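Peptide amidase (Stenotrophomonas maltophilia, PDB 1M22) probably hydrolyses amide bonds, most likely the C-terminal amides of peptides, as an amidase signature enzyme. Local coordinates at residues A50-N55 with A95-S100; D87-A92 with I182-D187. One frame throughout, in Å; residues are numbered along the deposited sequence.

Interaction 1: residues A50-N55 with A95-S100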
loop_
_atom_site.group_PDB
_atom_site.type_symbol
_atom_site.label_atom_id
_atom_site.label_comp_id
_atom_site.label_asym_id
_atom_site.label_seq_id
_atom_site.Cartn_x
_atom_site.Cartn_y
_atom_site.Cartn_z
ATOM N N ALA A 50 -3.884 -9.405 11.373
ATOM C CA ALA A 50 -3.846 -8.361 10.357
ATOM C C ALA A 50 -4.629 -7.132 10.817
ATOM O O ALA A 50 -4.317 -6.006 10.427
ATOM C CB ALA A 50 -4.429 -8.884 9.053
ATOM N N VAL A 51 -5.643 -7.351 11.649
ATOM C CA VAL A 51 -6.497 -6.275 12.140
ATOM C C VAL A 51 -6.126 -5.867 13.560
ATOM O O VAL A 51 -6.262 -6.651 14.500
ATOM C CB VAL A 51 -7.976 -6.712 12.093
ATOM C CG1 VAL A 51 -8.869 -5.596 12.595
ATOM C CG2 VAL A 51 -8.353 -7.086 10.668
ATOM N N ILE A 52 -5.666 -4.629 13.711
ATOM C CA ILE A 52 -5.246 -4.117 15.009
ATOM C C ILE A 52 -6.409 -3.549 15.832
ATOM O O ILE A 52 -6.356 -3.542 17.063
ATOM C CB ILE A 52 -4.108 -3.067 14.816
ATOM C CG1 ILE A 52 -3.463 -2.728 16.159
ATOM C CG2 ILE A 52 -4.646 -1.825 14.120
ATOM C CD1 ILE A 52 -2.213 -1.869 16.034
ATOM N N GLU A 53 -7.463 -3.086 15.165
ATOM C CA GLU A 53 -8.627 -2.554 15.875
ATOM C C GLU A 53 -9.867 -2.587 15.001
ATOM O O GLU A 53 -9.827 -2.205 13.833
ATOM C CB GLU A 53 -8.385 -1.110 16.345
ATOM C CG GLU A 53 -9.477 -0.597 17.298
ATOM C CD GLU A 53 -9.330 0.871 17.682
ATOM O OE1 GLU A 53 -8.269 1.471 17.415
ATOM O OE2 GLU A 53 -10.287 1.425 18.265
ATOM N N LEU A 54 -10.974 -3.049 15.569
ATOM C CA LEU A 54 -12.231 -3.101 14.836
ATOM C C LEU A 54 -12.963 -1.783 15.034
ATOM O O LEU A 54 -12.808 -1.123 16.062
ATOM C CB LEU A 54 -13.110 -4.243 15.352
ATOM C CG LEU A 54 -12.616 -5.667 15.094
ATOM C CD1 LEU A 54 -13.502 -6.659 15.830
ATOM C CD2 LEU A 54 -12.624 -5.946 13.599
ATOM N N ASN A 55 -13.749 -1.395 14.038
ATOM C CA ASN A 55 -14.528 -0.173 14.131
ATOM C C ASN A 55 -15.819 -0.523 14.861
ATOM O O ASN A 55 -16.624 -1.308 14.364
ATOM C CB ASN A 55 -14.847 0.363 12.734
ATOM C CG ASN A 55 -15.763 1.571 12.770
ATOM O OD1 ASN A 55 -15.990 2.159 13.829
ATOM N ND2 ASN A 55 -16.286 1.953 11.613
ATOM N N ALA A 95 -8.648 4.447 17.225
ATOM C CA ALA A 95 -7.397 5.120 17.513
ATOM C C ALA A 95 -6.556 5.017 16.249
ATOM O O ALA A 95 -6.853 4.217 15.362
ATOM C CB ALA A 95 -6.682 4.438 18.673
ATOM N N THR A 96 -5.532 5.855 16.158
ATOM C CA THR A 96 -4.599 5.824 15.037
ATOM C C THR A 96 -3.268 5.804 15.774
ATOM O O THR A 96 -2.763 6.838 16.203
ATOM C CB THR A 96 -4.728 7.072 14.144
ATOM O OG1 THR A 96 -6.030 7.088 13.543
ATOM C CG2 THR A 96 -3.681 7.040 13.038
ATOM N N SER A 97 -2.710 4.608 15.919
ATOM C CA SER A 97 -1.490 4.422 16.695
ATOM C C SER A 97 -0.172 4.198 15.982
ATOM O O SER A 97 0.882 4.260 16.621
ATOM C CB SER A 97 -1.687 3.244 17.649
ATOM O OG SER A 97 -1.719 2.015 16.931
ATOM N N ALA A 98 -0.214 3.928 14.681
ATOM C CA ALA A 98 0.996 3.620 13.929
ATOM C C ALA A 98 1.610 2.362 14.560
ATOM O O ALA A 98 2.789 2.071 14.365
ATOM C CB ALA A 98 1.989 4.780 13.991
ATOM N N GLY A 99 0.796 1.628 15.320
ATOM C CA GLY A 99 1.255 0.413 15.977
ATOM C C GLY A 99 1.928 0.620 17.327
ATOM O O GLY A 99 2.276 -0.349 18.008
ATOM N N SER A 100 2.098 1.878 17.723
ATOM C CA SER A 100 2.758 2.214 18.984
ATOM C C SER A 100 1.834 2.299 20.195
ATOM O O SER A 100 0.687 2.728 20.093
ATOM C CB SER A 100 3.500 3.544 18.827
ATOM O OG SER A 100 4.054 3.976 20.060
#
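Ile52 CG1 and Glu53 CG both stand opposite their own backbone N (chi1 near -170° in both), and the two side chains run on extended from strand 51-54, which carries their ends out to the loop 95-100. They can point the same way, although neighbours in sequence, because they form a classic beta bulge opposite Lys127 on one of the two edge strands of the eleven-stranded mixed sheet. Glu53 makes the polar half of the contact. Its OE1 accepts the backbone N-H of Ala95 at 3.0 Å, on the syn side of the carboxylate and 22° out of its plane, and the N-H...O angle of 152° leaves the bond slightly bent. The CB of Ala95 rests against the same oxygen, 3.6 Å from Glu53 OE1. That oxygen is shared, since Arg148 forms a salt bridge to it; two donors thus grip one carboxylate oxygen, and the arginine probably stabilises its negative charge. Ile52 makes the apolar half: only its terminal methyl arrives, and it rests against the type I' turn from Ser97 to Ser100. The turn is closed by the backbone bond from Ser100 N to Ser97 O, 2.9 Å long. Ser97 OG, whose strongest partner is Asp87, also bonds to Arg148, so the arginine links the serine to Glu53. Ile52 CD1 ends 4.0 Å from Ser97 OG and 4.2 Å from Gly99 CA.

Interaction 2: residues D87-A92 with I182-D187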
loop_
_atom_site.group_PDB
_atom_site.type_symbol
_atom_site.label_atom_id
_atom_site.label_comp_id
_atom_site.label_asym_id
_atom_site.label_seq_id
_atom_site.Cartn_x
_atom_site.Cartn_y
_atom_site.Cartn_z
ATOM N N ASP A 87 -3.200 1.362 10.022
ATOM C CA ASP A 87 -3.293 2.155 11.238
ATOM C C ASP A 87 -2.433 3.398 11.400
ATOM O O ASP A 87 -2.135 3.812 12.525
ATOM C CB ASP A 87 -3.162 1.263 12.476
ATOM C CG ASP A 87 -3.732 1.923 13.723
ATOM O OD1 ASP A 87 -4.792 2.581 13.617
ATOM O OD2 ASP A 87 -3.131 1.781 14.806
ATOM N N ASN A 88 -2.012 3.988 10.286
ATOM C CA ASN A 88 -1.312 5.265 10.353
ATOM C C ASN A 88 -2.226 6.313 9.697
ATOM O O ASN A 88 -1.873 7.486 9.592
ATOM C CB ASN A 88 0.077 5.228 9.683
ATOM C CG ASN A 88 0.044 4.794 8.232
ATOM O OD1 ASN A 88 -0.977 4.352 7.714
ATOM N ND2 ASN A 88 1.190 4.908 7.568
ATOM N N ILE A 89 -3.421 5.874 9.296
ATOM C CA ILE A 89 -4.417 6.741 8.659
ATOM C C ILE A 89 -5.523 7.083 9.666
ATOM O O ILE A 89 -6.192 6.190 10.187
ATOM C CB ILE A 89 -5.060 6.033 7.435
ATOM C CG1 ILE A 89 -3.976 5.643 6.425
ATOM C CG2 ILE A 89 -6.111 6.941 6.795
ATOM C CD1 ILE A 89 -4.468 4.758 5.285
ATOM N N ASN A 90 -5.715 8.372 9.938
ATOM C CA ASN A 90 -6.734 8.815 10.892
ATOM C C ASN A 90 -8.141 8.391 10.480
ATOM O O ASN A 90 -8.547 8.592 9.335
ATOM C CB ASN A 90 -6.720 10.343 11.033
ATOM C CG ASN A 90 -5.429 10.877 11.626
ATOM O OD1 ASN A 90 -4.536 10.124 12.003
ATOM N ND2 ASN A 90 -5.334 12.202 11.715
ATOM N N ALA A 91 -8.891 7.828 11.424
ATOM C CA ALA A 91 -10.259 7.400 11.152
ATOM C C ALA A 91 -11.052 7.234 12.444
ATOM O O ALA A 91 -10.835 6.288 13.198
ATOM C CB ALA A 91 -10.261 6.088 10.367
ATOM N N ALA A 92 -11.967 8.161 12.697
ATOM C CA ALA A 92 -12.796 8.089 13.891
ATOM C C ALA A 92 -13.760 6.915 13.733
ATOM O O ALA A 92 -14.127 6.555 12.615
ATOM C CB ALA A 92 -13.570 9.389 14.064
ATOM N N ILE A 182 -6.594 -0.024 2.338
ATOM C CA ILE A 182 -5.733 1.104 2.016
ATOM C C ILE A 182 -4.414 0.924 2.756
ATOM O O ILE A 182 -4.393 0.589 3.949
ATOM C CB ILE A 182 -6.334 2.460 2.474
ATOM C CG1 ILE A 182 -7.746 2.647 1.916
ATOM C CG2 ILE A 182 -5.430 3.601 2.015
ATOM C CD1 ILE A 182 -7.818 2.687 0.407
ATOM N N GLY A 183 -3.317 1.128 2.040
ATOM C CA GLY A 183 -2.005 1.046 2.653
ATOM C C GLY A 183 -1.293 2.354 2.365
ATOM O O GLY A 183 -1.890 3.275 1.806
ATOM N N THR A 184 -0.034 2.462 2.779
ATOM C CA THR A 184 0.756 3.654 2.487
ATOM C C THR A 184 2.161 3.201 2.131
ATOM O O THR A 184 2.614 2.139 2.566
ATOM C CB THR A 184 0.854 4.672 3.673
ATOM O OG1 THR A 184 1.715 4.156 4.695
ATOM C CG2 THR A 184 -0.515 4.977 4.249
ATOM N N GLU A 185 2.839 3.999 1.316
ATOM C CA GLU A 185 4.194 3.675 0.917
ATOM C C GLU A 185 5.109 4.884 0.976
ATOM O O GLU A 185 4.724 5.998 0.608
ATOM C CB GLU A 185 4.237 3.096 -0.510
ATOM C CG GLU A 185 5.676 2.832 -0.996
ATOM C CD GLU A 185 5.797 1.779 -2.097
ATOM O OE1 GLU A 185 4.939 0.872 -2.180
ATOM O OE2 GLU A 185 6.783 1.842 -2.867
ATOM N N THR A 186 6.318 4.645 1.466
ATOM C CA THR A 186 7.360 5.657 1.524
ATOM C C THR A 186 8.427 5.075 0.589
ATOM O O THR A 186 8.944 5.762 -0.286
ATOM C CB THR A 186 7.871 5.844 2.957
ATOM O OG1 THR A 186 6.795 6.342 3.767
ATOM C CG2 THR A 186 9.025 6.837 2.989
ATOM N N ASP A 187 8.738 3.794 0.772
ATOM C CA ASP A 187 9.661 3.086 -0.113
ATOM C C ASP A 187 9.430 1.577 -0.001
ATOM O O ASP A 187 10.039 0.895 0.830
ATOM C CB ASP A 187 11.133 3.404 0.177
ATOM C CG ASP A 187 12.056 2.905 -0.934
ATOM O OD1 ASP A 187 11.724 1.885 -1.575
ATOM O OD2 ASP A 187 13.113 3.523 -1.178
#
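This is a small, fully buried contact, one side-chain hydrogen bond beside a patch of apolar packing, between the loop that follows strand 82-86 and strand 180-185, an inner strand of the mixed sheet, next to 82-86. Asn88 supplies the donor. Its amide and the Thr184 hydroxyl approach from opposite directions, and Asn88 ND2 gives a hydrogen to Thr184 OG1 at 3.0 Å. The bond is nearly straight, 169° at the hydrogen, and the acceptor lies practically in the amide plane, which should help to hold the amide in this rotation. At the other end of the amide, Asn88 OD1 is buried against the threonine methyl, 3.6 Å from Thr184 CG2, and has no polar partner anywhere in the model. The apolar patch belongs to Ile89, which takes its CG1 away from the carbonyl carbon (chi1 -58°) and extends it toward the strand. Its CD1 methyl lands 3.6 Å from Ile182 CG2, the two isoleucines crossing at about a right angle, and also stands 4.1 Å from Thr184 CG2. The longer branch of Ile182 leads away from this loop. Val114 and Leu117 of helix 112-119 cover Ile89 and Ile182 respectively, while Leu85 of strand 82-86 also packs on Ile182. Thr184 OG1 has a second and stronger partner in Lys86 NZ. Asn88 thus stands in the second shell and probably helps to position the threonine that is hydrogen-bonded to Lys86; this lysine, with Ser165 and Ser189, forms the Ser-Ser-Lys triad of the amidase signature fold.

How the interactions relate
The two contacts lie about 10 Å apart, centre to centre, and draw on one sheet: interaction 1 at its edge strand 51-54, interaction 2 at the inner strand 180-185, with 123-128 and 82-86 between them in the order of strands. Along the chain the segments alternate, 50-55, 87-92, 95-100, 182-187, so the loop between strand 82-86 and helix 112-119 supplies one side of each. Within that loop the contacts join directly: Asp87 OD2 lies 2.6 Å from Ser97 OG and Asp87 O 2.9 Å from Ala98 N, both probable hydrogen bonds. The loop that leaves catalytic Lys86 is thus tied to both strands.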